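Local coordinates for sensor protein (Bacteroides thetaiotaomicron, PDB 2X7X) that binds fructose through its periplasmic sensor domain and, as part of a hybrid two-component system, probably relays the signal by histidine phosphorylation, at residues I131-G136 / Y193-R198. Sequence-based numbering, arbitrary orientation.
Sequences IVELTG and YAHNDR. With FRU (beta-D-fructofuranose), chain E.
E133, on strand 128-135, meets H195, the first residue past the parallel neighbour 191-194, in one of the two sheets of this periplasmic binding protein fold. H195 NE2 donates to E133 OE2 at 2.8 Å with the carboxylate oxygen in the imidazole plane, while the donor reaches that oxygen from above the carboxylate plane, the two planes standing 62° apart. E133 is fully extended, CG anti to the backbone N (chi1 -172°), which carries the carboxylate along the strand to the ring. Its other oxygen, OE1, is hydrogen-bonded to H147 ND1 of helix 141-155, so each oxygen of this buried carboxylate has a histidine partner. T135 covers one face of the H195 ring: its CA sits 3.4 Å from the ring centroid in a CH-pi contact nearly along the normal. The near-in-plane bond and the T135 backbone over the ring face are consistent with a set ring orientation.

Beside E133, Y193 points the same way, its ring nearly parallel to the carboxylate and its CE2 3.4 Å from E133 OE2; Y193 OH goes on to the carbonyl of the fructose-binding R146. Beneath these side chains runs a parallel ladder, from Y193 N to V132 O, L134 N to Y193 O, and H195 N to L134 O. On the other sheet face L134 and A194 pack against helix 199-209. Past H195 the chain turns into the cleft, where the sugar is bound. R198 NH2 donates almost straight to fructose O2 at 2.7 Å, its NE being paired with E171. N196 ND2 donates to fructose O3 at 2.8 Å, an oxygen that R198 NH1 also reaches through a weak bond.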
# COMPACT_ATOMS: atom_id res chain seq x y z
N ILE A 131 -13.77 6.07 -27.94
CA ILE A 131 -12.62 6.44 -27.13
C ILE A 131 -11.82 7.53 -27.84
O ILE A 131 -11.65 7.49 -29.07
CB ILE A 131 -11.65 5.24 -26.91
CG1 ILE A 131 -12.40 3.98 -26.48
CG2 ILE A 131 -10.55 5.59 -25.90
CD1 ILE A 131 -11.49 2.75 -26.31
N VAL A 132 -11.33 8.51 -27.07
CA VAL A 132 -10.31 9.41 -27.58
C VAL A 132 -8.99 9.14 -26.83
O VAL A 132 -9.03 8.81 -25.63
CB VAL A 132 -10.74 10.91 -27.53
CG1 VAL A 132 -11.92 11.14 -28.45
CG2 VAL A 132 -11.10 11.37 -26.12
N GLU A 133 -7.86 9.26 -27.53
CA GLU A 133 -6.52 9.00 -26.98
C GLU A 133 -5.67 10.26 -26.98
O GLU A 133 -5.59 10.96 -27.97
CB GLU A 133 -5.79 7.92 -27.77
CG GLU A 133 -4.47 7.44 -27.15
CD GLU A 133 -3.77 6.34 -27.94
OE1 GLU A 133 -4.00 6.21 -29.17
OE2 GLU A 133 -2.95 5.59 -27.36
N LEU A 134 -5.03 10.53 -25.85
CA LEU A 134 -4.10 11.64 -25.72
C LEU A 134 -2.73 11.07 -25.33
O LEU A 134 -2.51 10.59 -24.22
CB LEU A 134 -4.63 12.65 -24.69
CG LEU A 134 -5.95 13.36 -25.05
CD1 LEU A 134 -6.70 13.89 -23.84
CD2 LEU A 134 -5.75 14.49 -26.04
N THR A 135 -1.81 11.10 -26.28
CA THR A 135 -0.54 10.37 -26.14
C THR A 135 0.58 11.22 -25.53
O THR A 135 0.53 12.44 -25.53
CB THR A 135 -0.06 9.83 -27.52
OG1 THR A 135 0.62 10.86 -28.26
CG2 THR A 135 -1.23 9.35 -28.34
N GLY A 136 1.61 10.54 -25.04
CA GLY A 136 2.89 11.20 -24.74
C GLY A 136 3.58 11.59 -26.03
O GLY A 136 3.09 11.30 -27.12
N TYR A 193 -8.50 7.97 -22.90
CA TYR A 193 -7.28 7.26 -22.56
C TYR A 193 -6.17 8.27 -22.59
O TYR A 193 -5.82 8.78 -23.66
CB TYR A 193 -7.00 6.16 -23.58
CG TYR A 193 -5.66 5.44 -23.45
CD1 TYR A 193 -4.93 5.43 -22.24
CD2 TYR A 193 -5.15 4.73 -24.54
CE1 TYR A 193 -3.72 4.74 -22.14
CE2 TYR A 193 -3.95 4.04 -24.45
CZ TYR A 193 -3.24 4.05 -23.26
OH TYR A 193 -2.05 3.35 -23.22
N ALA A 194 -5.61 8.57 -21.42
CA ALA A 194 -4.53 9.53 -21.29
C ALA A 194 -3.26 8.77 -20.93
O ALA A 194 -3.28 7.92 -20.05
CB ALA A 194 -4.86 10.54 -20.21
N HIS A 195 -2.16 9.08 -21.62
CA HIS A 195 -0.90 8.33 -21.43
C HIS A 195 -0.22 8.58 -20.09
O HIS A 195 0.61 7.79 -19.67
CB HIS A 195 0.08 8.57 -22.59
CG HIS A 195 -0.25 7.81 -23.84
ND1 HIS A 195 0.69 7.54 -24.82
CD2 HIS A 195 -1.41 7.24 -24.27
CE1 HIS A 195 0.12 6.85 -25.80
NE2 HIS A 195 -1.16 6.67 -25.49
N ASN A 196 -0.57 9.67 -19.41
CA ASN A 196 -0.17 9.80 -18.01
C ASN A 196 -1.16 10.55 -17.15
O ASN A 196 -2.15 11.09 -17.66
CB ASN A 196 1.26 10.33 -17.85
CG ASN A 196 1.39 11.84 -18.12
OD1 ASN A 196 0.43 12.54 -18.47
ND2 ASN A 196 2.61 12.33 -17.94
N ASP A 197 -0.87 10.60 -15.86
CA ASP A 197 -1.73 11.23 -14.85
C ASP A 197 -1.57 12.73 -14.82
O ASP A 197 -2.08 13.37 -13.90
CB ASP A 197 -1.42 10.68 -13.46
CG ASP A 197 -1.73 9.21 -13.32
OD1 ASP A 197 -2.54 8.66 -14.10
OD2 ASP A 197 -1.17 8.58 -12.40
N ARG A 198 -0.82 13.29 -15.77
CA ARG A 198 -0.76 14.75 -15.94
C ARG A 198 -1.64 15.14 -17.15
O ARG A 198 -2.37 16.13 -17.10
CB ARG A 198 0.67 15.23 -16.11
CG ARG A 198 1.53 15.13 -14.83
CD ARG A 198 2.90 15.86 -14.97
NE ARG A 198 3.67 15.51 -16.18
CZ ARG A 198 4.34 14.37 -16.35
NH1 ARG A 198 4.34 13.42 -15.41
NH2 ARG A 198 4.99 14.16 -17.48
C1 FRU E . 7.60 11.14 -16.31
C2 FRU E . 6.66 10.67 -17.40
C3 FRU E . 5.52 9.82 -16.86
C4 FRU E . 5.37 8.76 -17.94
C5 FRU E . 6.83 8.51 -18.30
C6 FRU E . 7.06 7.91 -19.69
O1 FRU E . 8.41 12.20 -16.79
O2 FRU E . 6.19 11.82 -18.12
O3 FRU E . 4.32 10.57 -16.62
O4 FRU E . 4.69 7.58 -17.47
O5 FRU E . 7.39 9.82 -18.28
O6 FRU E . 8.46 7.61 -19.85